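Local coordinates for glucuronan lyase A (Trichoderma reesei, PDB 2ZZJ), which probably cleaves beta-1,4-linked glucuronan as an endo-acting polysaccharide lyase, and carries a bound calcium ion on its beta-jelly-roll fold, at residues Glu19-Val24 / Thr41-Pro46; Glu55-Arg60 / Gln194-Leu199; Ala90-Asn95 / Pro108-Trp113. All blocks are in the same frame, centred on the assembly; numbering follows the deposited sequence.

Contact 1: residues Glu19-Val24 / Thr41-Pro46; sequences ENQGTV and TQTYTP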
ATOM      1  N   GLU A  19     -10.686  -6.710   9.264  1.00 24.75           N
ATOM      2  CA  GLU A  19     -10.314  -7.919   9.985  1.00 25.12           C
ATOM      3  C   GLU A  19     -10.369  -7.708  11.509  1.00 25.45           C
ATOM      4  O   GLU A  19      -9.937  -6.660  12.041  1.00 24.62           O
ATOM      5  CB  GLU A  19      -8.924  -8.333   9.518  1.00 26.20           C
ATOM      6  CG  GLU A  19      -8.652  -9.779   9.423  1.00 27.59           C
ATOM      7  CD  GLU A  19      -7.393 -10.094   8.615  1.00 32.15           C
ATOM      8  OE1 GLU A  19      -7.182 -11.293   8.273  1.00 34.12           O
ATOM      9  OE2 GLU A  19      -6.609  -9.169   8.321  1.00 26.19           O
ATOM     10  N   ASN A  20     -10.907  -8.699  12.231  1.00 25.21           N
ATOM     11  CA  ASN A  20     -10.913  -8.655  13.705  1.00 24.81           C
ATOM     12  C   ASN A  20     -11.712  -7.455  14.228  1.00 24.01           C
ATOM     13  O   ASN A  20     -12.879  -7.319  13.916  1.00 24.36           O
ATOM     14  CB  ASN A  20      -9.464  -8.708  14.245  1.00 25.08           C
ATOM     15  CG  ASN A  20      -9.381  -8.937  15.754  1.00 26.84           C
ATOM     16  OD1 ASN A  20      -8.357  -8.623  16.372  1.00 27.25           O
ATOM     17  ND2 ASN A  20     -10.441  -9.463  16.350  1.00 27.59           N
ATOM     18  N   GLN A  21     -11.095  -6.569  15.002  1.00 23.42           N
ATOM     19  CA  GLN A  21     -11.787  -5.377  15.472  1.00 23.56           C
ATOM     20  C   GLN A  21     -11.596  -4.139  14.570  1.00 22.38           C
ATOM     21  O   GLN A  21     -11.984  -3.036  14.938  1.00 20.56           O
ATOM     22  CB  GLN A  21     -11.382  -5.041  16.910  1.00 23.61           C
ATOM     23  CG  GLN A  21     -11.973  -6.024  17.951  1.00 27.01           C
ATOM     24  CD  GLN A  21     -11.693  -5.640  19.413  1.00 28.30           C
ATOM     25  OE1 GLN A  21     -11.545  -4.462  19.763  1.00 35.51           O
ATOM     26  NE2 GLN A  21     -11.638  -6.655  20.281  1.00 36.04           N
ATOM     27  N   GLY A  22     -11.016  -4.341  13.392  1.00 22.30           N
ATOM     28  CA  GLY A  22     -10.770  -3.213  12.462  1.00 21.37           C
ATOM     29  C   GLY A  22     -12.040  -2.516  11.995  1.00 21.80           C
ATOM     30  O   GLY A  22     -13.122  -3.130  11.947  1.00 21.67           O
ATOM     31  N   THR A  23     -11.926  -1.232  11.660  1.00 20.00           N
ATOM     32  CA  THR A  23     -13.026  -0.477  11.056  1.00 19.87           C
ATOM     33  C   THR A  23     -12.543   0.194   9.774  1.00 20.02           C
ATOM     34  O   THR A  23     -11.341   0.422   9.611  1.00 17.98           O
ATOM     35  CB  THR A  23     -13.639   0.584  12.017  1.00 20.97           C
ATOM     36  OG1 THR A  23     -12.683   1.608  12.341  1.00 19.95           O
ATOM     37  CG2 THR A  23     -14.148  -0.083  13.327  1.00 20.99           C
ATOM     38  N   VAL A  24     -13.474   0.469   8.869  1.00 18.75           N
ATOM     39  CA  VAL A  24     -13.253   1.309   7.685  1.00 18.43           C
ATOM     40  C   VAL A  24     -14.550   2.076   7.542  1.00 19.73           C
ATOM     41  O   VAL A  24     -15.629   1.468   7.346  1.00 20.05           O
ATOM     42  CB  VAL A  24     -13.021   0.488   6.390  1.00 17.25           C
ATOM     43  CG1 VAL A  24     -12.929   1.408   5.152  1.00 16.48           C
ATOM     44  CG2 VAL A  24     -11.745  -0.394   6.477  1.00 16.95           C
ATOM     45  N   THR A  41      -9.111   1.940  10.952  1.00 15.14           N
ATOM     46  CA  THR A  41      -8.555   1.687  12.306  1.00 14.93           C
ATOM     47  C   THR A  41      -8.262   0.212  12.518  1.00 15.61           C
ATOM     48  O   THR A  41      -8.898  -0.679  11.885  1.00 14.89           O
ATOM     49  CB  THR A  41      -9.459   2.239  13.451  1.00 15.47           C
ATOM     50  OG1 THR A  41     -10.522   1.313  13.738  1.00 15.30           O
ATOM     51  CG2 THR A  41     -10.020   3.600  13.086  1.00 13.40           C
ATOM     52  N   GLN A  42      -7.281  -0.058  13.375  1.00 15.31           N
ATOM     53  CA  GLN A  42      -7.011  -1.422  13.824  1.00 15.59           C
ATOM     54  C   GLN A  42      -6.718  -1.424  15.324  1.00 17.37           C
ATOM     55  O   GLN A  42      -6.214  -0.437  15.867  1.00 17.12           O
ATOM     56  CB  GLN A  42      -5.846  -2.063  13.067  1.00 15.90           C
ATOM     57  CG  GLN A  42      -6.279  -2.807  11.782  1.00 15.51           C
ATOM     58  CD  GLN A  42      -7.115  -4.051  12.147  1.00 20.07           C
ATOM     59  OE1 GLN A  42      -7.045  -4.532  13.289  1.00 20.46           O
ATOM     60  NE2 GLN A  42      -7.907  -4.560  11.193  1.00 16.18           N
ATOM     61  N   THR A  43      -7.055  -2.523  15.992  1.00 17.67           N
ATOM     62  CA  THR A  43      -6.939  -2.594  17.454  1.00 19.13           C
ATOM     63  C   THR A  43      -6.232  -3.879  17.811  1.00 20.53           C
ATOM     64  O   THR A  43      -6.657  -4.973  17.399  1.00 20.49           O
ATOM     65  CB  THR A  43      -8.336  -2.560  18.151  1.00 19.15           C
ATOM     66  OG1 THR A  43      -9.019  -1.344  17.835  1.00 20.34           O
ATOM     67  CG2 THR A  43      -8.197  -2.670  19.690  1.00 19.47           C
ATOM     68  N   TYR A  44      -5.139  -3.763  18.550  1.00 21.08           N
ATOM     69  CA  TYR A  44      -4.365  -4.938  18.930  1.00 22.88           C
ATOM     70  C   TYR A  44      -5.193  -5.699  19.973  1.00 24.00           C
ATOM     71  O   TYR A  44      -5.808  -5.068  20.829  1.00 23.62           O
ATOM     72  CB  TYR A  44      -3.006  -4.538  19.541  1.00 22.04           C
ATOM     73  CG  TYR A  44      -2.117  -5.738  19.829  1.00 22.72           C
ATOM     74  CD1 TYR A  44      -1.593  -6.514  18.794  1.00 20.35           C
ATOM     75  CD2 TYR A  44      -1.827  -6.119  21.155  1.00 22.63           C
ATOM     76  CE1 TYR A  44      -0.791  -7.634  19.061  1.00 23.81           C
ATOM     77  CE2 TYR A  44      -1.031  -7.237  21.430  1.00 23.09           C
ATOM     78  CZ  TYR A  44      -0.527  -7.991  20.399  1.00 22.54           C
ATOM     79  OH  TYR A  44       0.265  -9.094  20.665  1.00 23.85           O
ATOM     80  N   THR A  45      -5.207  -7.031  19.877  1.00 25.26           N
ATOM     81  CA  THR A  45      -5.998  -7.888  20.804  1.00 27.08           C
ATOM     82  C   THR A  45      -5.106  -9.067  21.209  1.00 28.28           C
ATOM     83  O   THR A  45      -4.911 -10.013  20.439  1.00 28.25           O
ATOM     84  CB  THR A  45      -7.324  -8.410  20.166  1.00 26.98           C
ATOM     85  OG1 THR A  45      -7.009  -9.164  18.993  1.00 27.60           O
ATOM     86  CG2 THR A  45      -8.267  -7.274  19.777  1.00 26.95           C
ATOM     87  N   PRO A  46      -4.499  -8.986  22.410  1.00 29.63           N
ATOM     88  CA  PRO A  46      -3.631 -10.078  22.850  1.00 30.07           C
ATOM     89  C   PRO A  46      -4.381 -11.415  22.770  1.00 30.25           C
ATOM     90  O   PRO A  46      -5.595 -11.464  23.007  1.00 30.63           O
ATOM     91  CB  PRO A  46      -3.305  -9.707  24.302  1.00 30.03           C
ATOM     92  CG  PRO A  46      -3.424  -8.211  24.349  1.00 30.32           C
ATOM     93  CD  PRO A  46      -4.586  -7.904  23.406  1.00 29.99           C
TER
HETATM   94  O   HOH W   1      -9.980  -1.016  15.181  1.00 18.14           O
HETATM   95  O   HOH W   2      -8.302  -5.624  15.343  1.00 23.88           O
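The side-chain amide of Q42 meets the turn E19-G22 both at its edge and over one face. At the edge, NE2 of Q42 donates to E19 O, 3.0 Å away and near the amide plane, with an N-H...O angle of 165°. Over the face lies CA of G22, 3.4 Å from Q42 NE2. The CB of Q42 points away from the turn, but the chain bends at chi2 (-68°) and brings CD back to it. A CB on G22 would clash with Q42 NE2.

The N20 amide is met in its carbonyl plane. T45 OG1 comes tip to tip and donates to a lone pair of N20 OD1 at 3.0 Å. Beside it, the extended Q21 brings NE2 to 3.5 Å from T45 CG2.

E19 O also accepts from G22 N, which closes the type II' turn. Water 2 accepts from Q21 N and lies within bonding distance of Q42 OE1 and T43 O, though it may not serve both at once. An alanine in place of Q42 would probably leave E19 O without its bond from the side-chain amide, and the turn less firmly tied to the strand.

T23 and T41 form an antiparallel hydrogen-bonded pair. Their hydroxyls lie 2.6 Å apart, OG1 to OG1, and either may donate. Water 1 bridges Q21 O to the hydroxyls of T41 and T43.

The contact is the open end of the hairpin of strands 23-27 and 37-43. Strand 216-227 pairs with 37-43, and T41 packs on its F216 and Q218. V24 rests on V16 of strand 15-18 and on S54 of strand 53-63.

Contact 2: residues Glu55-Arg60 / Gln194-Leu199; sequences EVDHNR and QFRVGL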
ATOM      1  N   GLU A  55      -8.633  -2.481   5.022  1.00 13.96           N
ATOM      2  CA  GLU A  55      -8.236  -2.075   3.664  1.00 14.20           C
ATOM      3  C   GLU A  55      -9.457  -1.962   2.738  1.00 14.62           C
ATOM      4  O   GLU A  55     -10.530  -2.540   3.024  1.00 13.07           O
ATOM      5  CB  GLU A  55      -7.272  -3.114   3.036  1.00 13.29           C
ATOM      6  CG  GLU A  55      -5.846  -3.151   3.645  1.00 14.09           C
ATOM      7  CD  GLU A  55      -5.012  -4.311   3.128  1.00 16.14           C
ATOM      8  OE1 GLU A  55      -5.581  -5.420   2.900  1.00 16.56           O
ATOM      9  OE2 GLU A  55      -3.787  -4.121   2.933  1.00 15.25           O
ATOM     10  N   VAL A  56      -9.287  -1.196   1.661  1.00 13.27           N
ATOM     11  CA  VAL A  56     -10.237  -1.207   0.559  1.00 13.06           C
ATOM     12  C   VAL A  56      -9.488  -1.631  -0.683  1.00 14.21           C
ATOM     13  O   VAL A  56      -8.308  -1.296  -0.846  1.00 13.87           O
ATOM     14  CB  VAL A  56     -10.922   0.135   0.361  1.00 11.27           C
ATOM     15  CG1 VAL A  56     -11.847   0.410   1.562  1.00 12.91           C
ATOM     16  CG2 VAL A  56      -9.844   1.296   0.202  1.00 11.56           C
ATOM     17  N   ASP A  57     -10.152  -2.427  -1.543  1.00 14.76           N
ATOM     18  CA  ASP A  57      -9.449  -3.094  -2.649  1.00 15.88           C
ATOM     19  C   ASP A  57      -9.930  -2.533  -3.971  1.00 15.73           C
ATOM     20  O   ASP A  57     -11.153  -2.374  -4.184  1.00 14.99           O
ATOM     21  CB  ASP A  57      -9.722  -4.610  -2.723  1.00 17.99           C
ATOM     22  CG  ASP A  57      -9.236  -5.391  -1.508  1.00 21.55           C
ATOM     23  OD1 ASP A  57      -8.618  -4.791  -0.604  1.00 19.33           O
ATOM     24  OD2 ASP A  57      -9.550  -6.631  -1.456  1.00 22.98           O
ATOM     25  N   HIS A  58      -8.976  -2.238  -4.845  1.00 14.89           N
ATOM     26  CA  HIS A  58      -9.255  -1.978  -6.253  1.00 15.58           C
ATOM     27  C   HIS A  58      -8.657  -3.154  -6.998  1.00 15.94           C
ATOM     28  O   HIS A  58      -7.450  -3.249  -7.124  1.00 15.30           O
ATOM     29  CB  HIS A  58      -8.591  -0.686  -6.723  1.00 14.19           C
ATOM     30  CG  HIS A  58      -8.704  -0.446  -8.197  1.00 15.44           C
ATOM     31  ND1 HIS A  58      -9.914  -0.188  -8.815  1.00 17.37           N
ATOM     32  CD2 HIS A  58      -7.766  -0.394  -9.171  1.00 15.23           C
ATOM     33  CE1 HIS A  58      -9.715  -0.001 -10.110  1.00 16.70           C
ATOM     34  NE2 HIS A  58      -8.425  -0.129 -10.354  1.00 16.76           N
ATOM     35  N   ASN A  59      -9.504  -4.062  -7.473  1.00 17.98           N
ATOM     36  CA  ASN A  59      -8.980  -5.321  -8.040  1.00 19.66           C
ATOM     37  C   ASN A  59      -8.026  -5.198  -9.210  1.00 20.28           C
ATOM     38  O   ASN A  59      -7.056  -5.954  -9.318  1.00 20.30           O
ATOM     39  CB  ASN A  59     -10.147  -6.267  -8.369  1.00 20.34           C
ATOM     40  CG  ASN A  59     -10.790  -6.830  -7.125  1.00 23.14           C
ATOM     41  OD1 ASN A  59     -10.131  -6.954  -6.087  1.00 22.86           O
ATOM     42  ND2 ASN A  59     -12.091  -7.150  -7.206  1.00 25.01           N
ATOM     43  N   ARG A  60      -8.265  -4.207 -10.064  1.00 20.46           N
ATOM     44  CA  ARG A  60      -7.448  -4.033 -11.257  1.00 22.32           C
ATOM     45  C   ARG A  60      -6.248  -3.123 -10.977  1.00 21.11           C
ATOM     46  O   ARG A  60      -6.196  -1.977 -11.434  1.00 20.46           O
ATOM     47  CB  ARG A  60      -8.306  -3.559 -12.457  1.00 23.32           C
ATOM     48  CG  ARG A  60      -9.388  -4.616 -12.891  1.00 25.40           C
ATOM     49  CD  ARG A  60     -10.124  -4.306 -14.235  1.00 26.73           C
ATOM     50  NE  ARG A  60     -11.383  -5.067 -14.380  1.00 33.58           N
ATOM     51  CZ  ARG A  60     -11.500  -6.225 -15.050  1.00 39.34           C
ATOM     52  NH1 ARG A  60     -10.434  -6.781 -15.638  1.00 39.54           N
ATOM     53  NH2 ARG A  60     -12.683  -6.842 -15.135  1.00 38.63           N
ATOM     54  N   GLN A 194      -4.063  -6.827  -7.272  1.00 18.71           N
ATOM     55  CA  GLN A 194      -4.962  -5.817  -6.723  1.00 18.86           C
ATOM     56  C   GLN A 194      -4.123  -4.650  -6.220  1.00 17.96           C
ATOM     57  O   GLN A 194      -2.953  -4.819  -5.894  1.00 17.44           O
ATOM     58  CB  GLN A 194      -5.736  -6.366  -5.536  1.00 18.52           C
ATOM     59  CG  GLN A 194      -6.415  -7.705  -5.757  1.00 22.11           C
ATOM     60  CD  GLN A 194      -7.061  -8.183  -4.510  1.00 26.83           C
ATOM     61  OE1 GLN A 194      -6.661  -7.807  -3.404  1.00 29.03           O
ATOM     62  NE2 GLN A 194      -8.077  -9.035  -4.657  1.00 31.36           N
ATOM     63  N   PHE A 195      -4.733  -3.466  -6.175  1.00 17.11           N
ATOM     64  CA  PHE A 195      -4.117  -2.314  -5.519  1.00 16.00           C
ATOM     65  C   PHE A 195      -4.988  -2.067  -4.301  1.00 15.22           C
ATOM     66  O   PHE A 195      -6.196  -1.793  -4.430  1.00 15.65           O
ATOM     67  CB  PHE A 195      -4.129  -1.118  -6.459  1.00 15.87           C
ATOM     68  CG  PHE A 195      -3.640   0.155  -5.826  1.00 15.47           C
ATOM     69  CD1 PHE A 195      -2.510   0.155  -4.996  1.00 16.03           C
ATOM     70  CD2 PHE A 195      -4.328   1.356  -6.051  1.00 16.06           C
ATOM     71  CE1 PHE A 195      -2.029   1.351  -4.406  1.00 16.13           C
ATOM     72  CE2 PHE A 195      -3.858   2.581  -5.455  1.00 13.94           C
ATOM     73  CZ  PHE A 195      -2.727   2.567  -4.642  1.00 15.03           C
ATOM     74  N   ARG A 196      -4.399  -2.208  -3.117  1.00 13.56           N
ATOM     75  CA  ARG A 196      -5.128  -1.971  -1.885  1.00 13.10           C
ATOM     76  C   ARG A 196      -4.564  -0.758  -1.156  1.00 13.29           C
ATOM     77  O   ARG A 196      -3.322  -0.552  -1.119  1.00 11.81           O
ATOM     78  CB  ARG A 196      -5.005  -3.159  -0.945  1.00 13.73           C
ATOM     79  CG  ARG A 196      -5.468  -4.476  -1.549  1.00 14.88           C
ATOM     80  CD  ARG A 196      -5.445  -5.486  -0.456  1.00 19.00           C
ATOM     81  NE  ARG A 196      -5.842  -6.802  -0.944  1.00 18.38           N
ATOM     82  CZ  ARG A 196      -5.738  -7.906  -0.211  1.00 24.17           C
ATOM     83  NH1 ARG A 196      -5.256  -7.846   1.043  1.00 22.34           N
ATOM     84  NH2 ARG A 196      -6.101  -9.066  -0.743  1.00 23.21           N
ATOM     85  N   VAL A 197      -5.462   0.035  -0.571  1.00 13.00           N
ATOM     86  CA  VAL A 197      -4.998   1.047   0.386  1.00 12.84           C
ATOM     87  C   VAL A 197      -5.639   0.785   1.746  1.00 12.92           C
ATOM     88  O   VAL A 197      -6.821   0.392   1.840  1.00 12.64           O
ATOM     89  CB  VAL A 197      -5.158   2.545  -0.096  1.00 14.41           C
ATOM     90  CG1 VAL A 197      -4.419   2.802  -1.429  1.00 16.09           C
ATOM     91  CG2 VAL A 197      -6.636   2.983  -0.138  1.00 14.73           C
ATOM     92  N   GLY A 198      -4.874   0.990   2.811  1.00 11.56           N
ATOM     93  CA  GLY A 198      -5.435   0.804   4.134  1.00 11.24           C
ATOM     94  C   GLY A 198      -4.419   0.382   5.170  1.00 11.92           C
ATOM     95  O   GLY A 198      -3.283   0.012   4.836  1.00 12.62           O
ATOM     96  N   LEU A 199      -4.860   0.430   6.422  1.00 12.20           N
ATOM     97  CA  LEU A 199      -3.970   0.140   7.555  1.00 12.98           C
ATOM     98  C   LEU A 199      -3.901  -1.368   7.718  1.00 13.81           C
ATOM     99  O   LEU A 199      -4.924  -2.023   8.017  1.00 15.00           O
ATOM    100  CB  LEU A 199      -4.524   0.796   8.826  1.00 12.26           C
ATOM    101  CG  LEU A 199      -3.755   0.447  10.125  1.00 13.26           C
ATOM    102  CD1 LEU A 199      -2.235   0.831  10.041  1.00 14.10           C
ATOM    103  CD2 LEU A 199      -4.429   1.166  11.250  1.00 13.78           C
TER
HETATM  104  O   HOH W   3      -2.065  -2.044   3.429  1.00 15.40           O
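V56 and H58 pair with V197 and F195 as antiparallel hydrogen-bonded pairs. The axes of strands 55-58 and 194-197 come within 4.8 Å, with 153° between their directions. V56 N reaches V197 O at 2.9 Å, and F195 N reaches H58 O at the same length. At E55 and G198 the backbones close to 4.0 Å, CA to CA. A CB on G198 would clash with E55 CA, and the backbone angles of G198 by themselves call for glycine.

R196 carries the polar face. Its chain is extended from CG to NE. NE and NH2 together grip Q194 OE1 from the side, in the guanidinium plane, with NE at 2.8 Å. This pair of hydrogen bonds to one oxygen would hold the guanidinium in its rotation. NH1 makes a salt bridge to the syn side of E55 OE1 at 3.1 Å, with the carboxylate turned 84° to the guanidinium. D57 runs alongside R196 instead, its carboxylate nearly parallel to the guanidinium (9°). D57 OD1 is 3.4 Å from R196 NE but well out of plane, a pairing of charge alone. R17 adds salt bridges to both acids, so two arginines and two carboxylates probably balance each other here. E55 OE2 bonds to Q91 NE2, and water 3 links it to G198 O.

On the other face V56 CG2 touches V197 CG2 at 3.6 Å.

Strand 192-197 lies between strands 53-63 and 86-95 in one sheet. The face with F195 and V197 packs on V224, V226 and Y221 of strand 216-227, in the facing sheet of the sandwich.

Contact 3: residues Ala90-Asn95 / Pro108-Trp113; sequences AQFIAN and PSTMIW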
ATOM      1  N   ALA A  90      -0.317   0.658   2.154  1.00 10.62           N
ATOM      2  CA  ALA A  90      -0.816   0.309   0.794  1.00 10.83           C
ATOM      3  C   ALA A  90      -0.073  -0.913   0.288  1.00 12.17           C
ATOM      4  O   ALA A  90       1.086  -1.175   0.701  1.00 12.14           O
ATOM      5  CB  ALA A  90      -0.600   1.475  -0.182  1.00 10.96           C
ATOM      6  N   GLN A  91      -0.701  -1.674  -0.606  1.00 12.33           N
ATOM      7  CA  GLN A  91       0.028  -2.822  -1.166  1.00 13.14           C
ATOM      8  C   GLN A  91      -0.591  -3.295  -2.440  1.00 12.90           C
ATOM      9  O   GLN A  91      -1.820  -3.145  -2.619  1.00 13.54           O
ATOM     10  CB  GLN A  91       0.071  -3.985  -0.173  1.00 12.03           C
ATOM     11  CG  GLN A  91      -1.265  -4.486   0.348  1.00 14.03           C
ATOM     12  CD  GLN A  91      -1.140  -5.846   1.067  1.00 14.97           C
ATOM     13  OE1 GLN A  91      -0.209  -6.606   0.806  1.00 18.74           O
ATOM     14  NE2 GLN A  91      -2.067  -6.135   1.971  1.00 16.71           N
ATOM     15  N   PHE A  92       0.261  -3.859  -3.293  1.00 12.95           N
ATOM     16  CA  PHE A  92      -0.181  -4.632  -4.459  1.00 15.05           C
ATOM     17  C   PHE A  92      -0.070  -6.088  -4.114  1.00 16.53           C
ATOM     18  O   PHE A  92       0.956  -6.531  -3.533  1.00 17.32           O
ATOM     19  CB  PHE A  92       0.699  -4.321  -5.649  1.00 14.39           C
ATOM     20  CG  PHE A  92       0.530  -2.914  -6.165  1.00 14.88           C
ATOM     21  CD1 PHE A  92      -0.455  -2.640  -7.136  1.00 14.63           C
ATOM     22  CD2 PHE A  92       1.330  -1.880  -5.700  1.00 14.23           C
ATOM     23  CE1 PHE A  92      -0.612  -1.350  -7.647  1.00 15.99           C
ATOM     24  CE2 PHE A  92       1.158  -0.575  -6.199  1.00 16.57           C
ATOM     25  CZ  PHE A  92       0.173  -0.326  -7.170  1.00 14.82           C
ATOM     26  N   ILE A  93      -1.106  -6.839  -4.468  1.00 17.85           N
ATOM     27  CA  ILE A  93      -1.177  -8.240  -4.075  1.00 18.57           C
ATOM     28  C   ILE A  93      -2.041  -9.056  -5.040  1.00 20.02           C
ATOM     29  O   ILE A  93      -3.163  -8.644  -5.422  1.00 19.47           O
ATOM     30  CB  ILE A  93      -1.639  -8.369  -2.583  1.00 18.28           C
ATOM     31  CG1 ILE A  93      -1.623  -9.840  -2.094  1.00 17.07           C
ATOM     32  CG2 ILE A  93      -3.012  -7.676  -2.352  1.00 19.38           C
ATOM     33  CD1 ILE A  93      -1.995  -9.957  -0.640  1.00 18.84           C
ATOM     34  N   ALA A  94      -1.511 -10.227  -5.419  1.00 21.04           N
ATOM     35  CA  ALA A  94      -2.219 -11.159  -6.302  1.00 22.95           C
ATOM     36  C   ALA A  94      -2.409 -12.501  -5.612  1.00 24.32           C
ATOM     37  O   ALA A  94      -1.531 -12.951  -4.875  1.00 25.20           O
ATOM     38  CB  ALA A  94      -1.439 -11.381  -7.553  1.00 22.60           C
ATOM     39  N   ASN A  95      -3.542 -13.130  -5.876  1.00 25.21           N
ATOM     40  CA  ASN A  95      -3.728 -14.531  -5.554  1.00 27.51           C
ATOM     41  C   ASN A  95      -3.311 -15.333  -6.774  1.00 28.44           C
ATOM     42  O   ASN A  95      -3.800 -15.098  -7.897  1.00 27.70           O
ATOM     43  CB  ASN A  95      -5.176 -14.821  -5.174  1.00 27.71           C
ATOM     44  CG  ASN A  95      -5.376 -16.253  -4.689  1.00 29.27           C
ATOM     45  OD1 ASN A  95      -4.463 -16.874  -4.144  1.00 32.42           O
ATOM     46  ND2 ASN A  95      -6.572 -16.768  -4.870  1.00 30.33           N
ATOM     47  N   PRO A 108       2.026 -10.606  -1.927  1.00 22.15           N
ATOM     48  CA  PRO A 108       2.172  -9.153  -2.143  1.00 20.87           C
ATOM     49  C   PRO A 108       3.436  -8.863  -2.912  1.00 20.34           C
ATOM     50  O   PRO A 108       4.484  -9.500  -2.677  1.00 19.60           O
ATOM     51  CB  PRO A 108       2.282  -8.575  -0.719  1.00 21.03           C
ATOM     52  CG  PRO A 108       2.746  -9.747   0.171  1.00 21.40           C
ATOM     53  CD  PRO A 108       2.219 -11.015  -0.517  1.00 22.86           C
ATOM     54  N   SER A 109       3.374  -7.901  -3.821  1.00 18.41           N
ATOM     55  CA  SER A 109       4.589  -7.449  -4.472  1.00 18.83           C
ATOM     56  C   SER A 109       5.071  -6.146  -3.844  1.00 18.46           C
ATOM     57  O   SER A 109       5.736  -6.138  -2.784  1.00 18.38           O
ATOM     58  CB  SER A 109       4.401  -7.323  -5.996  1.00 18.80           C
ATOM     59  OG  SER A 109       3.307  -6.487  -6.363  1.00 19.88           O
ATOM     60  N   THR A 110       4.762  -5.038  -4.502  1.00 17.28           N
ATOM     61  CA  THR A 110       5.158  -3.754  -3.957  1.00 16.51           C
ATOM     62  C   THR A 110       4.265  -3.444  -2.751  1.00 16.13           C
ATOM     63  O   THR A 110       3.047  -3.679  -2.780  1.00 15.08           O
ATOM     64  CB  THR A 110       5.140  -2.636  -5.025  1.00 16.43           C
ATOM     65  OG1 THR A 110       6.363  -2.693  -5.801  1.00 16.86           O
ATOM     66  CG2 THR A 110       5.041  -1.255  -4.408  1.00 15.88           C
ATOM     67  N   MET A 111       4.899  -2.934  -1.689  1.00 15.35           N
ATOM     68  CA  MET A 111       4.193  -2.549  -0.458  1.00 15.93           C
ATOM     69  C   MET A 111       4.706  -1.201  -0.019  1.00 14.84           C
ATOM     70  O   MET A 111       5.871  -0.822  -0.306  1.00 15.98           O
ATOM     71  CB  MET A 111       4.388  -3.583   0.683  1.00 15.25           C
ATOM     72  CG  MET A 111       3.854  -4.993   0.351  1.00 15.95           C
ATOM     73  SD  MET A 111       4.306  -6.198   1.657  1.00 18.60           S
ATOM     74  CE  MET A 111       2.908  -5.998   2.720  1.00 17.91           C
ATOM     75  N   ILE A 112       3.845  -0.459   0.671  1.00 13.08           N
ATOM     76  CA  ILE A 112       4.238   0.832   1.201  1.00 12.32           C
ATOM     77  C   ILE A 112       3.919   0.828   2.678  1.00 12.09           C
ATOM     78  O   ILE A 112       2.804   0.489   3.073  1.00 10.95           O
ATOM     79  CB  ILE A 112       3.492   2.010   0.477  1.00 12.54           C
ATOM     80  CG1 ILE A 112       3.660   1.875  -1.057  1.00 12.66           C
ATOM     81  CG2 ILE A 112       3.981   3.384   1.070  1.00 11.18           C
ATOM     82  CD1 ILE A 112       3.051   2.975  -1.911  1.00 13.61           C
ATOM     83  N   TRP A 113       4.889   1.205   3.515  1.00 12.94           N
ATOM     84  CA  TRP A 113       4.669   1.142   4.954  1.00 12.87           C
ATOM     85  C   TRP A 113       5.414   2.216   5.719  1.00 13.85           C
ATOM     86  O   TRP A 113       6.251   2.894   5.146  1.00 13.22           O
ATOM     87  CB  TRP A 113       4.968  -0.257   5.516  1.00 13.06           C
ATOM     88  CG  TRP A 113       6.433  -0.745   5.524  1.00 14.30           C
ATOM     89  CD1 TRP A 113       7.273  -0.802   6.622  1.00 15.56           C
ATOM     90  CD2 TRP A 113       7.160  -1.355   4.442  1.00 15.69           C
ATOM     91  NE1 TRP A 113       8.481  -1.362   6.270  1.00 14.66           N
ATOM     92  CE2 TRP A 113       8.443  -1.711   4.948  1.00 14.39           C
ATOM     93  CE3 TRP A 113       6.858  -1.632   3.089  1.00 14.10           C
ATOM     94  CZ2 TRP A 113       9.416  -2.337   4.156  1.00 13.39           C
ATOM     95  CZ3 TRP A 113       7.841  -2.237   2.286  1.00 15.29           C
ATOM     96  CH2 TRP A 113       9.114  -2.581   2.842  1.00 15.60           C
TER
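F92 sets its ring alongside T110, pointing the same way. Ring atom CD2 lies 3.9 Å from T110 CB. T110 O sits in the ring plane, at the edge, 3.8 Å from F92 CD2. With CG beside the backbone N (chi1 -68°), the ring starts on the side of its own N-H, which donates to the same T110 O at 2.8 Å and almost straight, 176°. Beyond the pair, the F92 ring stacks on F195 and meets Y70 and W160 edge-to-face.

On the other face, Q91 and M111 run side by side. Q91 CB lies 3.9 Å from M111 CG. Q91 OE1 touches carbon only across this contact, with P108 CB at 3.5 Å and M111 CE a little farther off. The NE2 of Q91 bonds to E55 OE2. I93 lays CG1 against P108, 3.7 Å from its ring N.

The backbone ladder slips by one residue. A90 pairs with I112 and Q91 with M111, but I93 pairs with P108. F92 therefore faces two residues: its N-H goes to T110, and its O accepts from S109 N at 2.8 Å. Beside this step the hydroxyls of S109 and T110 bond to Y62 OH and R122 O.

This is a beta bulge in the antiparallel hairpin of strands 86-95 and 106-115, within one sheet of the beta-jelly-roll sandwich.

The three contacts follow the order 1, 2, 3 by their first segments. Contact 1 closes before contact 2 opens, and contact 3 is nested inside the long loop that contact 2 closes. Contacts 2 and 3 lie about 9 Å apart, centre to centre, in one sheet. There strand 192-197 lies between strands 53-63 and 86-95. It is joined to 86-95 by probable hydrogen bonds from Q194 N to I93 O and from R196 N to Q91 O. Contact 1 belongs to the other sheet, its centre about 17 Å from that of contact 2. L199 and V56 still pack against Q42 and V24. Contacts 2 and 3 thus build one sheet of the jelly roll, and contact 1 touches contact 2 but not contact 3.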